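Putative periplasmic protein (Salmonella enterica, PDB 3OE3) inhibits C-type lysozyme in the periplasm, as a small beta-barrel protein of the MliC/PliC family that counters host lysozyme. Local coordinates at the interface of chains A and B. Sequence-based numbering; all coordinates share one arbitrary frame. Chains: chain A/B, Putative periplasmic protein.

Contact 1: the interface of chains A and B. Residues chain A 7, 19-21, 33-35, 40; chain B 33, 40, 42.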
loop_
_atom_site.group_PDB
_atom_site.type_symbol
_atom_site.label_atom_id
_atom_site.label_comp_id
_atom_site.label_asym_id
_atom_site.label_seq_id
_atom_site.Cartn_x
_atom_site.Cartn_y
_atom_site.Cartn_z
ATOM N N LYS A 7 1.313 0.677 -9.458
ATOM C CA LYS A 7 2.546 0.306 -8.768
ATOM C C LYS A 7 3.801 0.644 -9.579
ATOM O O LYS A 7 3.874 0.340 -10.767
ATOM C CB LYS A 7 2.536 -1.189 -8.453
ATOM C CG LYS A 7 3.830 -1.686 -7.821
ATOM C CD LYS A 7 3.658 -3.090 -7.300
ATOM C CE LYS A 7 4.912 -3.560 -6.611
ATOM N NZ LYS A 7 4.773 -4.963 -6.110
ATOM N N GLU A 19 9.753 0.041 -3.854
ATOM C CA GLU A 19 8.437 0.048 -4.492
ATOM C C GLU A 19 7.615 1.226 -4.004
ATOM O O GLU A 19 7.728 1.634 -2.852
ATOM C CB GLU A 19 7.656 -1.214 -4.163
ATOM C CG GLU A 19 8.288 -2.508 -4.606
ATOM C CD GLU A 19 7.339 -3.660 -4.363
ATOM O OE1 GLU A 19 6.523 -3.541 -3.426
ATOM O OE2 GLU A 19 7.397 -4.665 -5.101
ATOM N N VAL A 20 6.782 1.769 -4.885
ATOM C CA VAL A 20 5.825 2.795 -4.468
ATOM C C VAL A 20 4.456 2.494 -5.070
ATOM O O VAL A 20 4.354 2.229 -6.270
ATOM C CB VAL A 20 6.240 4.221 -4.911
ATOM C CG1 VAL A 20 5.283 5.240 -4.334
ATOM C CG2 VAL A 20 7.685 4.559 -4.467
ATOM N N ILE A 21 3.410 2.500 -4.240
ATOM C CA ILE A 21 2.064 2.434 -4.778
ATOM C C ILE A 21 1.535 3.849 -4.853
ATOM O O ILE A 21 1.542 4.575 -3.855
ATOM C CB ILE A 21 1.114 1.607 -3.890
ATOM C CG1 ILE A 21 1.703 0.214 -3.610
ATOM C CG2 ILE A 21 -0.266 1.542 -4.537
ATOM C CD1 ILE A 21 2.032 -0.610 -4.847
ATOM N N ILE A 33 2.214 5.210 -1.293
ATOM C CA ILE A 33 2.469 4.323 -0.158
ATOM C C ILE A 33 3.809 3.631 -0.346
ATOM O O ILE A 33 4.079 3.048 -1.396
ATOM C CB ILE A 33 1.383 3.250 0.008
ATOM C CG1 ILE A 33 -0.016 3.883 0.080
ATOM C CG2 ILE A 33 1.675 2.430 1.271
ATOM C CD1 ILE A 33 -0.630 4.237 -1.271
ATOM N N ILE A 34 4.664 3.722 0.674
ATOM C CA ILE A 34 5.942 3.028 0.645
ATOM C C ILE A 34 5.969 1.982 1.734
ATOM O O ILE A 34 5.066 1.931 2.560
ATOM C CB ILE A 34 7.113 3.997 0.857
ATOM C CG1 ILE A 34 6.948 4.767 2.167
ATOM C CG2 ILE A 34 7.215 4.970 -0.324
ATOM C CD1 ILE A 34 8.159 5.624 2.513
ATOM N N SER A 35 7.001 1.152 1.724
ATOM C CA SER A 35 7.162 0.153 2.770
ATOM C C SER A 35 8.562 0.299 3.340
ATOM O O SER A 35 9.553 0.182 2.611
ATOM C CB SER A 35 6.929 -1.259 2.229
ATOM O OG SER A 35 7.119 -2.217 3.265
HETATM N N MSE A 40 3.837 -0.384 6.110
HETATM C CA MSE A 40 3.398 0.437 4.984
HETATM C C MSE A 40 3.056 1.824 5.518
HETATM O O MSE A 40 2.406 1.952 6.556
HETATM C CB MSE A 40 2.211 -0.208 4.260
HETATM C CG MSE A 40 2.598 -1.501 3.502
HETATM SE SE MSE A 40 1.080 -2.204 2.480
HETATM C CE MSE A 40 0.153 -3.062 3.942
ATOM N N ILE B 33 -4.346 -2.508 -0.099
ATOM C CA ILE B 33 -2.966 -2.872 -0.374
ATOM C C ILE B 33 -2.468 -3.744 0.759
ATOM O O ILE B 33 -2.636 -3.408 1.928
ATOM C CB ILE B 33 -2.025 -1.657 -0.473
ATOM C CG1 ILE B 33 -2.567 -0.605 -1.445
ATOM C CG2 ILE B 33 -0.633 -2.110 -0.936
ATOM C CD1 ILE B 33 -1.901 0.738 -1.255
HETATM N N MSE B 40 4.507 -5.043 -2.117
HETATM C CA MSE B 40 3.175 -4.497 -1.955
HETATM C C MSE B 40 2.287 -4.891 -3.142
HETATM O O MSE B 40 2.700 -4.793 -4.304
HETATM C CB MSE B 40 3.257 -2.984 -1.823
HETATM C CG MSE B 40 3.767 -2.540 -0.463
HETATM SE SE MSE B 40 3.705 -0.586 -0.251
HETATM C CE MSE B 40 5.033 -0.136 -1.594
ATOM N N PRO B 42 -1.319 -4.171 -4.802
ATOM C CA PRO B 42 -2.568 -3.401 -4.885
ATOM C C PRO B 42 -3.725 -4.297 -5.308
ATOM O O PRO B 42 -3.548 -5.162 -6.167
ATOM C CB PRO B 42 -2.287 -2.367 -5.980
ATOM C CG PRO B 42 -0.878 -2.530 -6.393
ATOM C CD PRO B 42 -0.336 -3.794 -5.831
#

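Contact 2: the interface of chains A and B. Residues chain A 38-40; chain B 7, 19.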
loop_
_atom_site.group_PDB
_atom_site.type_symbol
_atom_site.label_atom_id
_atom_site.label_comp_id
_atom_site.label_asym_id
_atom_site.label_seq_id
_atom_site.Cartn_x
_atom_site.Cartn_y
_atom_site.Cartn_z
ATOM N N ASN A 38 9.338 -2.960 7.376
ATOM C CA ASN A 38 8.196 -3.869 7.453
ATOM C C ASN A 38 6.860 -3.210 7.803
ATOM O O ASN A 38 5.964 -3.867 8.329
ATOM C CB ASN A 38 8.477 -5.005 8.439
ATOM C CG ASN A 38 9.441 -6.040 7.884
ATOM O OD1 ASN A 38 9.631 -6.145 6.671
ATOM N ND2 ASN A 38 10.046 -6.818 8.773
ATOM N N GLU A 39 6.727 -1.921 7.506
ATOM C CA GLU A 39 5.470 -1.212 7.709
ATOM C C GLU A 39 5.117 -0.430 6.455
ATOM O O GLU A 39 5.991 0.144 5.817
ATOM C CB GLU A 39 5.570 -0.236 8.884
ATOM C CG GLU A 39 5.694 -0.907 10.248
ATOM C CD GLU A 39 5.680 0.093 11.394
ATOM O OE1 GLU A 39 6.247 1.196 11.235
ATOM O OE2 GLU A 39 5.109 -0.231 12.459
HETATM N N MSE A 40 3.837 -0.384 6.110
HETATM C CA MSE A 40 3.398 0.437 4.984
HETATM C C MSE A 40 3.056 1.824 5.518
HETATM O O MSE A 40 2.406 1.952 6.556
HETATM C CB MSE A 40 2.211 -0.208 4.260
HETATM C CG MSE A 40 2.598 -1.501 3.502
HETATM SE SE MSE A 40 1.080 -2.204 2.480
HETATM C CE MSE A 40 0.153 -3.062 3.942
ATOM N N LYS B 7 -5.172 2.655 7.719
ATOM C CA LYS B 7 -4.439 1.416 7.917
ATOM C C LYS B 7 -5.129 0.578 8.973
ATOM O O LYS B 7 -5.467 1.078 10.059
ATOM C CB LYS B 7 -3.006 1.696 8.365
ATOM C CG LYS B 7 -2.263 0.421 8.790
ATOM C CD LYS B 7 -0.912 0.703 9.439
ATOM C CE LYS B 7 0.119 1.110 8.414
ATOM N NZ LYS B 7 1.504 1.122 8.974
ATOM N N GLU B 19 -1.052 -6.289 8.058
ATOM C CA GLU B 19 -1.389 -4.894 7.806
ATOM C C GLU B 19 -2.152 -4.791 6.480
ATOM O O GLU B 19 -1.772 -5.405 5.486
ATOM C CB GLU B 19 -0.123 -4.035 7.664
ATOM C CG GLU B 19 0.478 -3.519 8.942
ATOM C CD GLU B 19 1.548 -2.473 8.679
ATOM O OE1 GLU B 19 1.803 -2.152 7.494
ATOM O OE2 GLU B 19 2.130 -1.972 9.660
#

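Contact 1: the interface of chains A and B
A two-fold symmetric interface between two MliC-family beta-barrels, built from side chains and one backbone stretch on strands 5-12, 16-24, 30-36 and 39-47 of chain A and 30-36 and 39-45 of chain B, joins the copies in the deposited assembly; whether the dimer is biological the structure alone does not show. Selenomethionine B:Met40 lies against chain A, with 152 Å² of its surface hidden. Its backbone is gripped at both ends. The N-H gives a hydrogen bond, nearly straight at 178°, to the syn lone pair of carboxylate atom A:Glu19 OE1 (2.8 Å). The carbonyl O of B:Met40 accepts one from the side-chain nitrogen A:Lys7 NZ (2.8 Å), tilted 17° from the carbonyl plane. A:Lys7 reaches there fully extended, CG anti to its backbone N. The same NZ forms a salt bridge to A:Glu19 OE2 from above the carboxylate plane (2.8 Å), which would help hold the carboxylate's rotation. The B:Met40 side chain bends at chi3 (-66°), bringing methyl CE to 3.3 Å from the carbonyl A:Ile33 O and SE to 3.9 Å from the A:Ile33 CG2 branch. It slides past the side chain of A:Ile21, pointing the opposite way; A:Ile21 CD1 touches the ring carbon CG of B:Pro42 at 3.8 Å. The two Ile33 side chains meet tip to tip, A:Ile33 CD1 and B:Ile33 CD1 3.7 Å apart, while A:Met40 SE rests 3.8 Å from B:Ile33 CG2.

Contact 2: the interface of chains A and B
B:Glu19, with 57 Å² hidden, and selenomethionine A:Met40, with 37 Å², carry this side-chain-to-backbone clamp, with A:Glu39 bordering it. The barrel-strand carboxylate of B:Glu19 comes from strand 16-24 and faces the start of strand 39-47 in chain A. Its OE1 takes the A:Met40 N-H through the syn lone pair at 3.0 Å, with 173° at the hydrogen, evidence of a nearly straight bond. From the other end of the same residue, A:Met40 O receives the B:Lys7 side-chain nitrogen NZ at 2.7 Å, in the carbonyl plane and with a C=O...N angle of 154°. B:Lys7 arrives by a kinked chain: CG lies anti to its backbone N, but the chain bends at chi3 (-75°). NZ also makes a salt bridge to B:Glu19 OE2 at 3.2 Å, from above the carboxylate plane, which may position the glutamate for its backbone partner. The A:Met40 side chain passes B:Glu19 in the opposite direction, laying methyl CE 3.9 Å from B:Glu19 CB. A:Glu39 crosses over at a slant, its CG 3.8 Å from B:Glu19 OE2. A:Glu39 OE2 and B:Glu19 OE2 are 4.4 Å apart, a like-charge proximity that B:Lys7 NZ, 5.2 Å from A:Glu39 OE2, may partly offset. The clamp would help fasten the start of strand 39-47 to the neighbouring barrel in the deposited assembly.

The C-alpha centres of contact 1 and contact 2 lie about 9 Å apart, and A:Met40 belongs to both, with its side chain reaching from contact 2 into contact 1. The two-fold makes the Lys7-Glu19 clamp of contact 2 the twin of the one in contact 1, so each chain offers its Met40 backbone to the other's Lys7-Glu19 pair and holds the other's in turn. The copies are not identical in detail, since the lysine is extended in chain A and bent in chain B. Paired polar clamps flanking a shared apolar core imply a reciprocal arrangement, although this evidence does not establish a dimer in the periplasm.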